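Local atomic coordinates of M152 protein (Murid herpesvirus 1, PDB entry 4G59), a protein that is a viral MHC class I-like glycoprotein that probably aids immune evasion by binding RAE-1 ligands of the NKG2D receptor and retaining host MHC class I molecules. Residues Glu98-Val110 / Gly151-Gln165. Numbering follows the deposited sequence.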
ATOM      1  N   GLU B  98     -10.425  -0.843 -11.592  1.00 34.62           N
ATOM      2  CA  GLU B  98     -10.886  -1.925 -10.736  1.00 35.19           C
ATOM      3  C   GLU B  98     -12.150  -2.555 -11.319  1.00 38.05           C
ATOM      4  O   GLU B  98     -13.181  -1.877 -11.455  1.00 38.63           O
ATOM      5  CB  GLU B  98     -11.188  -1.345  -9.371  1.00 38.54           C
ATOM      6  CG  GLU B  98     -11.440  -2.345  -8.298  1.00 42.37           C
ATOM      7  CD  GLU B  98     -11.206  -1.742  -6.935  1.00 47.69           C
ATOM      8  OE1 GLU B  98     -10.161  -1.067  -6.760  1.00 45.93           O
ATOM      9  OE2 GLU B  98     -12.078  -1.934  -6.061  1.00 51.28           O
ATOM     10  N   TYR B  99     -12.076  -3.838 -11.679  1.00 37.50           N
ATOM     11  CA  TYR B  99     -13.245  -4.569 -12.160  1.00 35.74           C
ATOM     12  C   TYR B  99     -13.773  -5.512 -11.082  1.00 40.19           C
ATOM     13  O   TYR B  99     -13.142  -6.523 -10.775  1.00 39.40           O
ATOM     14  CB  TYR B  99     -12.892  -5.380 -13.407  1.00 36.67           C
ATOM     15  CG  TYR B  99     -12.392  -4.556 -14.575  1.00 38.99           C
ATOM     16  CD1 TYR B  99     -13.249  -4.169 -15.605  1.00 37.63           C
ATOM     17  CD2 TYR B  99     -11.065  -4.168 -14.647  1.00 33.59           C
ATOM     18  CE1 TYR B  99     -12.776  -3.418 -16.683  1.00 40.03           C
ATOM     19  CE2 TYR B  99     -10.592  -3.435 -15.698  1.00 35.10           C
ATOM     20  CZ  TYR B  99     -11.441  -3.059 -16.720  1.00 36.98           C
ATOM     21  OH  TYR B  99     -10.931  -2.326 -17.763  1.00 35.21           O
ATOM     22  N   ARG B 100     -14.919  -5.190 -10.493  1.00 40.76           N
ATOM     23  CA  ARG B 100     -15.492  -6.080  -9.496  1.00 41.03           C
ATOM     24  C   ARG B 100     -16.560  -6.929 -10.176  1.00 48.32           C
ATOM     25  O   ARG B 100     -17.631  -6.416 -10.526  1.00 46.35           O
ATOM     26  CB  ARG B 100     -16.072  -5.294  -8.330  1.00 44.70           C
ATOM     27  CG  ARG B 100     -16.448  -6.165  -7.154  1.00 51.34           C
ATOM     28  CD  ARG B 100     -16.604  -5.351  -5.875  1.00 68.59           C
ATOM     29  NE  ARG B 100     -17.469  -6.015  -4.904  1.00 61.49           N
ATOM     30  CZ  ARG B 100     -18.796  -5.977  -4.967  1.00 67.70           C
ATOM     31  NH1 ARG B 100     -19.392  -5.316  -5.954  1.00 77.15           N
ATOM     32  NH2 ARG B 100     -19.527  -6.599  -4.055  1.00 67.75           N
ATOM     33  N   CYS B 101     -16.268  -8.217 -10.386  1.00 44.79           N
ATOM     34  CA  CYS B 101     -17.151  -9.060 -11.211  1.00 49.97           C
ATOM     35  C   CYS B 101     -17.795 -10.219 -10.462  1.00 48.38           C
ATOM     36  O   CYS B 101     -17.109 -10.968  -9.766  1.00 42.50           O
ATOM     37  CB  CYS B 101     -16.400  -9.635 -12.416  1.00 53.74           C
ATOM     38  SG  CYS B 101     -15.694  -8.435 -13.558  1.00 56.35           S
ATOM     39  N   LYS B 102     -19.115 -10.352 -10.620  1.00 54.30           N
ATOM     40  CA  LYS B 102     -19.844 -11.576 -10.282  1.00 50.54           C
ATOM     41  C   LYS B 102     -19.933 -12.404 -11.558  1.00 51.33           C
ATOM     42  O   LYS B 102     -20.267 -11.866 -12.618  1.00 52.86           O
ATOM     43  CB  LYS B 102     -21.252 -11.223  -9.834  1.00 47.01           C
ATOM     44  CG  LYS B 102     -21.637 -11.690  -8.455  1.00 49.92           C
ATOM     45  CD  LYS B 102     -22.833 -10.886  -7.980  1.00 58.96           C
ATOM     46  CE  LYS B 102     -23.363 -11.362  -6.644  1.00 72.06           C
ATOM     47  NZ  LYS B 102     -24.018 -12.706  -6.734  1.00 75.29           N
ATOM     48  N   PHE B 103     -19.646 -13.697 -11.471  1.00 46.20           N
ATOM     49  CA  PHE B 103     -19.673 -14.558 -12.645  1.00 46.93           C
ATOM     50  C   PHE B 103     -21.051 -15.156 -12.972  1.00 55.15           C
ATOM     51  O   PHE B 103     -21.403 -15.299 -14.153  1.00 57.11           O
ATOM     52  CB  PHE B 103     -18.631 -15.666 -12.503  1.00 51.83           C
ATOM     53  CG  PHE B 103     -17.215 -15.161 -12.477  1.00 49.46           C
ATOM     54  CD1 PHE B 103     -16.777 -14.230 -13.405  1.00 49.11           C
ATOM     55  CD2 PHE B 103     -16.326 -15.608 -11.513  1.00 47.88           C
ATOM     56  CE1 PHE B 103     -15.469 -13.763 -13.369  1.00 49.81           C
ATOM     57  CE2 PHE B 103     -15.022 -15.150 -11.471  1.00 47.13           C
ATOM     58  CZ  PHE B 103     -14.591 -14.226 -12.395  1.00 47.81           C
ATOM     59  N   VAL B 104     -21.814 -15.539 -11.947  1.00 54.18           N
ATOM     60  CA  VAL B 104     -23.175 -16.047 -12.148  1.00 55.51           C
ATOM     61  C   VAL B 104     -24.164 -15.413 -11.147  1.00 61.16           C
ATOM     62  O   VAL B 104     -24.056 -15.609  -9.931  1.00 59.40           O
ATOM     63  CB  VAL B 104     -23.257 -17.606 -12.143  1.00 54.77           C
ATOM     64  CG1 VAL B 104     -22.341 -18.211 -13.202  1.00 54.80           C
ATOM     65  CG2 VAL B 104     -22.901 -18.173 -10.794  1.00 60.76           C
ATOM     66  N   PRO B 105     -25.091 -14.583 -11.653  1.00 58.73           N
ATOM     67  CA  PRO B 105     -25.180 -14.119 -13.045  1.00 56.29           C
ATOM     68  C   PRO B 105     -24.053 -13.134 -13.356  1.00 53.88           C
ATOM     69  O   PRO B 105     -23.729 -12.335 -12.482  1.00 53.62           O
ATOM     70  CB  PRO B 105     -26.516 -13.359 -13.083  1.00 54.09           C
ATOM     71  CG  PRO B 105     -27.186 -13.602 -11.758  1.00 55.28           C
ATOM     72  CD  PRO B 105     -26.109 -13.957 -10.791  1.00 59.56           C
ATOM     73  N   PHE B 106     -23.487 -13.175 -14.562  1.00 51.14           N
ATOM     74  CA  PHE B 106     -22.390 -12.276 -14.908  1.00 52.75           C
ATOM     75  C   PHE B 106     -22.708 -10.793 -14.739  1.00 53.42           C
ATOM     76  O   PHE B 106     -23.679 -10.290 -15.286  1.00 54.99           O
ATOM     77  CB  PHE B 106     -21.866 -12.504 -16.322  1.00 51.79           C
ATOM     78  CG  PHE B 106     -20.587 -11.775 -16.585  1.00 51.64           C
ATOM     79  CD1 PHE B 106     -19.377 -12.357 -16.241  1.00 53.35           C
ATOM     80  CD2 PHE B 106     -20.590 -10.487 -17.106  1.00 54.72           C
ATOM     81  CE1 PHE B 106     -18.183 -11.692 -16.436  1.00 53.46           C
ATOM     82  CE2 PHE B 106     -19.399  -9.801 -17.314  1.00 57.51           C
ATOM     83  CZ  PHE B 106     -18.187 -10.412 -16.975  1.00 58.67           C
ATOM     84  N   GLU B 107     -21.859 -10.097 -13.995  1.00 53.51           N
ATOM     85  CA  GLU B 107     -22.031  -8.670 -13.776  1.00 55.78           C
ATOM     86  C   GLU B 107     -20.729  -8.013 -13.313  1.00 55.56           C
ATOM     87  O   GLU B 107     -20.074  -8.495 -12.378  1.00 57.22           O
ATOM     88  CB  GLU B 107     -23.130  -8.419 -12.745  1.00 48.22           C
ATOM     89  CG  GLU B 107     -23.439  -6.951 -12.525  1.00 59.17           C
ATOM     90  CD  GLU B 107     -24.566  -6.751 -11.542  1.00 73.66           C
ATOM     91  OE1 GLU B 107     -24.903  -7.727 -10.828  1.00 67.33           O
ATOM     92  OE2 GLU B 107     -25.114  -5.623 -11.488  1.00 70.10           O
ATOM     93  N   CYS B 108     -20.358  -6.910 -13.960  1.00 56.15           N
ATOM     94  CA  CYS B 108     -19.183  -6.152 -13.537  1.00 51.98           C
ATOM     95  C   CYS B 108     -19.518  -4.775 -13.034  1.00 47.37           C
ATOM     96  O   CYS B 108     -20.486  -4.158 -13.467  1.00 55.62           O
ATOM     97  CB  CYS B 108     -18.151  -6.044 -14.654  1.00 56.62           C
ATOM     98  SG  CYS B 108     -17.048  -7.434 -14.701  1.00 63.59           S
ATOM     99  N   THR B 109     -18.713  -4.307 -12.093  1.00 46.82           N
ATOM    100  CA  THR B 109     -18.655  -2.889 -11.767  1.00 48.73           C
ATOM    101  C   THR B 109     -17.222  -2.431 -12.028  1.00 46.76           C
ATOM    102  O   THR B 109     -16.265  -3.073 -11.582  1.00 44.91           O
ATOM    103  CB  THR B 109     -19.043  -2.613 -10.311  1.00 41.89           C
ATOM    104  OG1 THR B 109     -20.437  -2.883 -10.139  1.00 53.06           O
ATOM    105  CG2 THR B 109     -18.794  -1.163  -9.965  1.00 46.52           C
ATOM    106  N   VAL B 110     -17.069  -1.332 -12.760  1.00 47.57           N
ATOM    107  CA  VAL B 110     -15.735  -0.822 -13.066  1.00 43.52           C
ATOM    108  C   VAL B 110     -15.484   0.492 -12.335  1.00 42.93           C
ATOM    109  O   VAL B 110     -16.254   1.450 -12.468  1.00 44.34           O
ATOM    110  CB  VAL B 110     -15.534  -0.648 -14.585  1.00 48.66           C
ATOM    111  CG1 VAL B 110     -14.088  -0.278 -14.918  1.00 37.96           C
ATOM    112  CG2 VAL B 110     -15.933  -1.923 -15.307  1.00 46.42           C
ATOM    113  N   GLY B 151     -14.038   1.093 -19.170  1.00 37.42           N
ATOM    114  CA  GLY B 151     -13.029   0.066 -19.103  1.00 40.26           C
ATOM    115  C   GLY B 151     -13.031  -0.674 -20.412  1.00 42.41           C
ATOM    116  O   GLY B 151     -13.759  -0.295 -21.327  1.00 40.77           O
ATOM    117  N   SER B 152     -12.221  -1.719 -20.505  1.00 40.07           N
ATOM    118  CA  SER B 152     -12.157  -2.524 -21.715  1.00 46.70           C
ATOM    119  C   SER B 152     -12.063  -3.981 -21.297  1.00 44.76           C
ATOM    120  O   SER B 152     -11.873  -4.261 -20.122  1.00 49.44           O
ATOM    121  CB  SER B 152     -10.930  -2.114 -22.536  1.00 44.33           C
ATOM    122  OG  SER B 152     -10.813  -2.837 -23.750  1.00 45.12           O
ATOM    123  N   GLY B 153     -12.221  -4.910 -22.237  1.00 45.71           N
ATOM    124  CA  GLY B 153     -11.858  -6.311 -22.008  1.00 40.53           C
ATOM    125  C   GLY B 153     -12.826  -7.221 -21.259  1.00 41.37           C
ATOM    126  O   GLY B 153     -12.537  -8.417 -21.064  1.00 45.53           O
ATOM    127  N   ILE B 154     -13.966  -6.680 -20.848  1.00 37.98           N
ATOM    128  CA  ILE B 154     -14.930  -7.437 -20.060  1.00 42.95           C
ATOM    129  C   ILE B 154     -15.449  -8.699 -20.760  1.00 47.94           C
ATOM    130  O   ILE B 154     -15.764  -9.698 -20.097  1.00 52.49           O
ATOM    131  CB  ILE B 154     -16.093  -6.549 -19.597  1.00 42.04           C
ATOM    132  CG1 ILE B 154     -15.573  -5.474 -18.646  1.00 37.37           C
ATOM    133  CG2 ILE B 154     -17.151  -7.358 -18.872  1.00 38.89           C
ATOM    134  CD1 ILE B 154     -16.577  -4.402 -18.365  1.00 42.38           C
ATOM    135  N   SER B 155     -15.516  -8.676 -22.088  1.00 47.40           N
ATOM    136  CA  SER B 155     -15.922  -9.862 -22.842  1.00 48.12           C
ATOM    137  C   SER B 155     -15.029 -11.072 -22.554  1.00 46.81           C
ATOM    138  O   SER B 155     -15.489 -12.217 -22.609  1.00 50.91           O
ATOM    139  CB  SER B 155     -15.900  -9.583 -24.345  1.00 49.24           C
ATOM    140  OG  SER B 155     -14.762 -10.195 -24.942  1.00 50.01           O
ATOM    141  N   ILE B 156     -13.752 -10.831 -22.267  1.00 43.31           N
ATOM    142  CA  ILE B 156     -12.862 -11.929 -21.906  1.00 46.89           C
ATOM    143  C   ILE B 156     -13.392 -12.642 -20.656  1.00 50.71           C
ATOM    144  O   ILE B 156     -13.330 -13.872 -20.556  1.00 49.41           O
ATOM    145  CB  ILE B 156     -11.460 -11.434 -21.641  1.00 42.94           C
ATOM    146  CG1 ILE B 156     -10.879 -10.819 -22.914  1.00 44.52           C
ATOM    147  CG2 ILE B 156     -10.575 -12.566 -21.170  1.00 40.77           C
ATOM    148  CD1 ILE B 156      -9.577 -10.050 -22.679  1.00 41.63           C
ATOM    149  N   LEU B 157     -13.936 -11.845 -19.733  1.00 50.46           N
ATOM    150  CA  LEU B 157     -14.490 -12.334 -18.480  1.00 46.93           C
ATOM    151  C   LEU B 157     -15.884 -12.926 -18.698  1.00 52.02           C
ATOM    152  O   LEU B 157     -16.167 -14.030 -18.233  1.00 52.05           O
ATOM    153  CB  LEU B 157     -14.530 -11.205 -17.436  1.00 45.38           C
ATOM    154  CG  LEU B 157     -13.343 -10.921 -16.492  1.00 49.04           C
ATOM    155  CD1 LEU B 157     -11.981 -11.362 -17.026  1.00 37.78           C
ATOM    156  CD2 LEU B 157     -13.313  -9.455 -16.093  1.00 42.28           C
ATOM    157  N   ARG B 158     -16.751 -12.205 -19.415  1.00 49.94           N
ATOM    158  CA  ARG B 158     -18.117 -12.689 -19.681  1.00 50.37           C
ATOM    159  C   ARG B 158     -18.177 -13.982 -20.503  1.00 49.85           C
ATOM    160  O   ARG B 158     -18.880 -14.924 -20.126  1.00 52.89           O
ATOM    161  CB  ARG B 158     -18.978 -11.599 -20.316  1.00 47.66           C
ATOM    162  CG  ARG B 158     -20.435 -11.999 -20.517  1.00 53.09           C
ATOM    163  CD  ARG B 158     -21.285 -10.809 -20.978  1.00 46.31           C
ATOM    164  NE  ARG B 158     -20.478  -9.844 -21.721  1.00 50.64           N
ATOM    165  CZ  ARG B 158     -20.383  -8.553 -21.413  1.00 52.72           C
ATOM    166  NH1 ARG B 158     -21.075  -8.054 -20.393  1.00 45.43           N
ATOM    167  NH2 ARG B 158     -19.610  -7.754 -22.137  1.00 57.23           N
ATOM    168  N   ASP B 159     -17.423 -14.040 -21.598  1.00 46.10           N
ATOM    169  CA  ASP B 159     -17.442 -15.205 -22.473  1.00 47.75           C
ATOM    170  C   ASP B 159     -16.860 -16.448 -21.806  1.00 52.82           C
ATOM    171  O   ASP B 159     -17.001 -17.561 -22.320  1.00 58.27           O
ATOM    172  CB  ASP B 159     -16.669 -14.931 -23.764  1.00 50.13           C
ATOM    173  CG  ASP B 159     -17.280 -13.821 -24.605  1.00 49.42           C
ATOM    174  OD1 ASP B 159     -18.292 -13.197 -24.213  1.00 51.47           O
ATOM    175  OD2 ASP B 159     -16.708 -13.562 -25.677  1.00 55.27           O
ATOM    176  N   ASN B 160     -16.189 -16.255 -20.675  1.00 51.78           N
ATOM    177  CA  ASN B 160     -15.606 -17.360 -19.936  1.00 46.96           C
ATOM    178  C   ASN B 160     -16.126 -17.437 -18.509  1.00 44.99           C
ATOM    179  O   ASN B 160     -15.446 -17.963 -17.640  1.00 50.40           O
ATOM    180  CB  ASN B 160     -14.098 -17.199 -19.862  1.00 47.16           C
ATOM    181  CG  ASN B 160     -13.432 -17.248 -21.209  1.00 49.14           C
ATOM    182  OD1 ASN B 160     -13.226 -18.325 -21.775  1.00 46.72           O
ATOM    183  ND2 ASN B 160     -13.033 -16.082 -21.710  1.00 47.25           N
ATOM    184  N   ALA B 161     -17.312 -16.903 -18.258  1.00 39.38           N
ATOM    185  CA  ALA B 161     -17.807 -16.788 -16.892  1.00 47.76           C
ATOM    186  C   ALA B 161     -17.845 -18.130 -16.158  1.00 55.69           C
ATOM    187  O   ALA B 161     -17.246 -18.275 -15.089  1.00 53.36           O
ATOM    188  CB  ALA B 161     -19.159 -16.142 -16.876  1.00 42.98           C
ATOM    189  N   ALA B 162     -18.538 -19.105 -16.750  1.00 52.17           N
ATOM    190  CA  ALA B 162     -18.690 -20.423 -16.154  1.00 42.97           C
ATOM    191  C   ALA B 162     -17.346 -21.072 -15.847  1.00 46.16           C
ATOM    192  O   ALA B 162     -17.226 -21.829 -14.881  1.00 50.58           O
ATOM    193  CB  ALA B 162     -19.515 -21.308 -17.052  1.00 41.34           C
ATOM    194  N   LEU B 163     -16.334 -20.792 -16.661  1.00 43.96           N
ATOM    195  CA  LEU B 163     -15.026 -21.411 -16.439  1.00 43.83           C
ATOM    196  C   LEU B 163     -14.330 -20.704 -15.288  1.00 48.62           C
ATOM    197  O   LEU B 163     -13.651 -21.346 -14.485  1.00 45.85           O
ATOM    198  CB  LEU B 163     -14.160 -21.370 -17.696  1.00 43.20           C
ATOM    199  CG  LEU B 163     -12.657 -21.615 -17.552  1.00 46.32           C
ATOM    200  CD1 LEU B 163     -12.356 -22.930 -16.842  1.00 57.20           C
ATOM    201  CD2 LEU B 163     -12.010 -21.616 -18.910  1.00 45.95           C
ATOM    202  N   LEU B 164     -14.521 -19.384 -15.215  1.00 49.66           N
ATOM    203  CA  LEU B 164     -13.943 -18.563 -14.157  1.00 46.61           C
ATOM    204  C   LEU B 164     -14.631 -18.834 -12.824  1.00 45.46           C
ATOM    205  O   LEU B 164     -13.971 -18.943 -11.789  1.00 48.21           O
ATOM    206  CB  LEU B 164     -14.025 -17.069 -14.513  1.00 46.92           C
ATOM    207  CG  LEU B 164     -13.126 -16.561 -15.639  1.00 41.14           C
ATOM    208  CD1 LEU B 164     -13.512 -15.155 -16.069  1.00 43.31           C
ATOM    209  CD2 LEU B 164     -11.682 -16.600 -15.192  1.00 41.04           C
ATOM    210  N   GLN B 165     -15.953 -18.946 -12.848  1.00 44.96           N
ATOM    211  CA  GLN B 165     -16.702 -19.276 -11.645  1.00 47.50           C
ATOM    212  C   GLN B 165     -16.181 -20.589 -11.066  1.00 45.86           C
ATOM    213  O   GLN B 165     -15.992 -20.715  -9.859  1.00 47.33           O
ATOM    214  CB  GLN B 165     -18.198 -19.390 -11.949  1.00 49.52           C
ATOM    215  CG  GLN B 165     -19.023 -19.966 -10.807  1.00 39.89           C
ATOM    216  CD  GLN B 165     -19.358 -18.939  -9.738  1.00 47.10           C
ATOM    217  OE1 GLN B 165     -19.248 -17.720  -9.945  1.00 47.99           O
ATOM    218  NE2 GLN B 165     -19.776 -19.428  -8.581  1.00 51.26           N
TER
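Phe106 and Phe103 meet the helical segment 151-165 from the end of a β-hairpin, strands 95-103 and 106-114. The setting is an MHC class I-like platform, with helices packed on one face of an antiparallel sheet. Arg158 CA sits over one face of the Phe106 ring, 3.5 Å from its centroid, in a CH-pi contact. Ile154 CG2 reaches the edge of that ring, 3.7 Å from Phe106 CE2. Phe106 CG lies anti to the backbone N (chi1 -169°), and this sets the ring against the backbone of Arg158. Phe103 makes a second CH-pi contact. Leu164 CB lies over one face of the Phe103 ring, 3.7 Å from the centroid, and Gln165 OE1 lies at its edge, in plane. Ala161 CB lies between the backbone O of Phe103 and CD1 of the Phe106 ring. The Cys101-Cys108 disulfide links the hairpin strands, and Cys101 SG packs 3.6 Å from Leu157 CD2. At the other end of the contact, Ser152 N donates a nearly straight hydrogen bond to Tyr99 OH (3.1 Å, 163°). Phe73 of helix 68-89 stacks edge-to-face with Tyr99 and touches Leu157. Gln77 of the same helix extends the polar group: OE1 bonds Tyr99 OH and NE2 bonds Ser152 O.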